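Local coordinates for acyl-[acyl-carrier-protein]--UDP-N-acetylglucosamine O-acyltransferase (Helicobacter pylori, PDB 1J2Z), which catalyses the transfer of a (3R)-hydroxyacyl chain from acyl carrier protein to UDP-N-acetylglucosamine, the first step of lipid A biosynthesis, at residues A[177-182]-A[241-246]. Sequence-based numbering, arbitrary orientation.
Sequences VPPYCT and VKEICS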
ATOM      1  N   VAL A 177       7.723  21.805  -4.830  1.00 23.29           N
ATOM      2  CA  VAL A 177       8.724  21.533  -5.847  1.00 21.58           C
ATOM      3  C   VAL A 177       8.495  22.429  -7.061  1.00 26.50           C
ATOM      4  O   VAL A 177       7.452  22.358  -7.705  1.00 26.66           O
ATOM      5  CB  VAL A 177       8.672  20.064  -6.301  1.00 20.97           C
ATOM      6  CG1 VAL A 177       9.778  19.797  -7.308  1.00 19.15           C
ATOM      7  CG2 VAL A 177       8.801  19.140  -5.093  1.00 21.68           C
ATOM      8  N   PRO A 178       9.481  23.281  -7.390  1.00 28.82           N
ATOM      9  CA  PRO A 178       9.390  24.197  -8.528  1.00 28.35           C
ATOM     10  C   PRO A 178       9.334  23.445  -9.853  1.00 25.83           C
ATOM     11  O   PRO A 178       9.723  22.278  -9.934  1.00 24.75           O
ATOM     12  CB  PRO A 178      10.650  25.042  -8.383  1.00 33.46           C
ATOM     13  CG  PRO A 178      11.636  24.049  -7.840  1.00 30.76           C
ATOM     14  CD  PRO A 178      10.817  23.352  -6.769  1.00 30.31           C
ATOM     15  N   PRO A 179       8.858  24.107 -10.915  1.00 22.75           N
ATOM     16  CA  PRO A 179       8.756  23.466 -12.228  1.00 24.97           C
ATOM     17  C   PRO A 179       9.992  22.770 -12.799  1.00 25.97           C
ATOM     18  O   PRO A 179      11.127  23.209 -12.613  1.00 27.53           O
ATOM     19  CB  PRO A 179       8.241  24.592 -13.134  1.00 24.02           C
ATOM     20  CG  PRO A 179       8.597  25.842 -12.410  1.00 34.59           C
ATOM     21  CD  PRO A 179       8.376  25.498 -10.967  1.00 26.16           C
ATOM     22  N   TYR A 180       9.734  21.655 -13.478  1.00 24.55           N
ATOM     23  CA  TYR A 180      10.758  20.853 -14.138  1.00 27.46           C
ATOM     24  C   TYR A 180      11.839  20.218 -13.262  1.00 26.41           C
ATOM     25  O   TYR A 180      12.916  19.878 -13.755  1.00 29.29           O
ATOM     26  CB  TYR A 180      11.406  21.691 -15.244  1.00 29.11           C
ATOM     27  CG  TYR A 180      10.398  22.221 -16.242  1.00 34.45           C
ATOM     28  CD1 TYR A 180      10.045  23.571 -16.266  1.00 36.49           C
ATOM     29  CD2 TYR A 180       9.772  21.361 -17.146  1.00 38.14           C
ATOM     30  CE1 TYR A 180       9.090  24.048 -17.168  1.00 34.30           C
ATOM     31  CE2 TYR A 180       8.822  21.825 -18.045  1.00 32.46           C
ATOM     32  CZ  TYR A 180       8.485  23.165 -18.052  1.00 35.81           C
ATOM     33  OH  TYR A 180       7.537  23.611 -18.945  1.00 41.93           O
ATOM     34  N   CYS A 181      11.558  20.040 -11.974  1.00 25.38           N
ATOM     35  CA  CYS A 181      12.530  19.435 -11.070  1.00 25.62           C
ATOM     36  C   CYS A 181      12.242  17.969 -10.778  1.00 27.76           C
ATOM     37  O   CYS A 181      11.098  17.530 -10.825  1.00 26.39           O
ATOM     38  CB  CYS A 181      12.569  20.187  -9.740  1.00 28.01           C
ATOM     39  SG  CYS A 181      13.158  21.866  -9.873  1.00 27.82           S
ATOM     40  N   THR A 182      13.296  17.215 -10.486  1.00 27.96           N
ATOM     41  CA  THR A 182      13.156  15.808 -10.142  1.00 30.28           C
ATOM     42  C   THR A 182      13.421  15.725  -8.645  1.00 27.26           C
ATOM     43  O   THR A 182      14.352  16.351  -8.139  1.00 32.69           O
ATOM     44  CB  THR A 182      14.176  14.933 -10.886  1.00 31.64           C
ATOM     45  OG1 THR A 182      15.504  15.365 -10.565  1.00 41.08           O
ATOM     46  CG2 THR A 182      13.961  15.029 -12.378  1.00 31.05           C
ATOM     47  N   VAL A 241      10.807  32.626 -15.976  1.00 33.34           N
ATOM     48  CA  VAL A 241      11.132  33.274 -14.713  1.00 29.22           C
ATOM     49  C   VAL A 241       9.836  33.521 -13.948  1.00 35.71           C
ATOM     50  O   VAL A 241       9.755  33.276 -12.740  1.00 30.59           O
ATOM     51  CB  VAL A 241      11.852  34.619 -14.947  1.00 32.88           C
ATOM     52  CG1 VAL A 241      11.962  35.401 -13.641  1.00 32.15           C
ATOM     53  CG2 VAL A 241      13.233  34.364 -15.523  1.00 34.35           C
ATOM     54  N   LYS A 242       8.819  33.999 -14.662  1.00 29.92           N
ATOM     55  CA  LYS A 242       7.524  34.282 -14.049  1.00 38.95           C
ATOM     56  C   LYS A 242       6.908  33.019 -13.459  1.00 32.54           C
ATOM     57  O   LYS A 242       6.447  33.009 -12.316  1.00 33.51           O
ATOM     58  CB  LYS A 242       6.557  34.871 -15.085  1.00 46.01           C
ATOM     59  CG  LYS A 242       6.990  36.205 -15.672  1.00 61.70           C
ATOM     60  CD  LYS A 242       5.927  36.761 -16.617  1.00 72.16           C
ATOM     61  CE  LYS A 242       6.331  38.121 -17.171  1.00 79.86           C
ATOM     62  NZ  LYS A 242       5.300  38.693 -18.083  1.00 81.67           N
ATOM     63  N   GLU A 243       6.902  31.958 -14.252  1.00 32.12           N
ATOM     64  CA  GLU A 243       6.332  30.683 -13.838  1.00 34.99           C
ATOM     65  C   GLU A 243       7.039  30.098 -12.621  1.00 34.71           C
ATOM     66  O   GLU A 243       6.401  29.657 -11.668  1.00 30.29           O
ATOM     67  CB  GLU A 243       6.419  29.694 -14.997  1.00 36.49           C
ATOM     68  CG  GLU A 243       5.728  28.377 -14.750  1.00 44.53           C
ATOM     69  CD  GLU A 243       5.787  27.470 -15.961  1.00 53.13           C
ATOM     70  OE1 GLU A 243       5.146  26.397 -15.929  1.00 55.68           O
ATOM     71  OE2 GLU A 243       6.477  27.831 -16.942  1.00 47.47           O
ATOM     72  N   ILE A 244       8.366  30.108 -12.660  1.00 35.12           N
ATOM     73  CA  ILE A 244       9.176  29.555 -11.582  1.00 31.19           C
ATOM     74  C   ILE A 244       9.236  30.416 -10.323  1.00 28.65           C
ATOM     75  O   ILE A 244       8.985  29.931  -9.220  1.00 26.59           O
ATOM     76  CB  ILE A 244      10.608  29.284 -12.086  1.00 25.93           C
ATOM     77  CG1 ILE A 244      10.562  28.206 -13.169  1.00 24.95           C
ATOM     78  CG2 ILE A 244      11.509  28.864 -10.935  1.00 29.93           C
ATOM     79  CD1 ILE A 244      11.882  27.929 -13.840  1.00 19.90           C
ATOM     80  N   CYS A 245       9.558  31.692 -10.487  1.00 28.39           N
ATOM     81  CA  CYS A 245       9.673  32.587  -9.343  1.00 29.24           C
ATOM     82  C   CYS A 245       8.365  32.907  -8.630  1.00 27.30           C
ATOM     83  O   CYS A 245       8.336  33.005  -7.402  1.00 30.17           O
ATOM     84  CB  CYS A 245      10.381  33.873  -9.769  1.00 28.62           C
ATOM     85  SG  CYS A 245      12.048  33.550 -10.368  1.00 32.50           S
ATOM     86  N   SER A 246       7.279  33.074  -9.376  1.00 27.66           N
ATOM     87  CA  SER A 246       6.005  33.374  -8.727  1.00 26.14           C
ATOM     88  C   SER A 246       5.568  32.146  -7.931  1.00 23.87           C
ATOM     89  O   SER A 246       4.945  32.268  -6.875  1.00 23.81           O
ATOM     90  CB  SER A 246       4.936  33.739  -9.761  1.00 26.44           C
ATOM     91  OG  SER A 246       4.594  32.620 -10.553  1.00 31.41           O
TER
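Pro-179 packs against Ile-244 in a small, largely buried apolar contact, with the aliphatic part of Glu-243 at its margin, where the C-terminal end of the beta-helix meets the C-terminal helical region. The proline ring points at helix 239-250 from the corner of a type II beta turn running from Pro-178 to Cys-181, and it is CG, the outermost ring atom, that makes the approach. Pro-179 at phi/psi -52/143° and Tyr-180 at 63/22° occupy the two central positions of this turn. Pro-179 CG lies 3.8 Å from CA of Ile-244, 4.0 Å from its CB and 4.1 Å from its CD1, while CD of the ring stays within 4.2 Å of the same CA. In Ile-244 a chi1 of -64° sets the branch that ends in CD1 on the side of the backbone N; the modelled spacing between its CG1 and Pro-179 CG is too short to be reliable. One residue earlier in the helix, CG of Glu-243 lies 4.5 Å from Pro-179 CG. The turn leads into strand 181-184, which runs parallel to strand 166-167 in one face of the left-handed beta-helix built from hexapeptide repeats. No hydrogen bond crosses between 177-182 and 241-246. Helix 204-217 borders both partners: Tyr-214 gives its hydroxyl to a hydrogen bond with the carbonyl oxygen of Pro-179 and also touches Ile-244, which rests on Leu-213 as well.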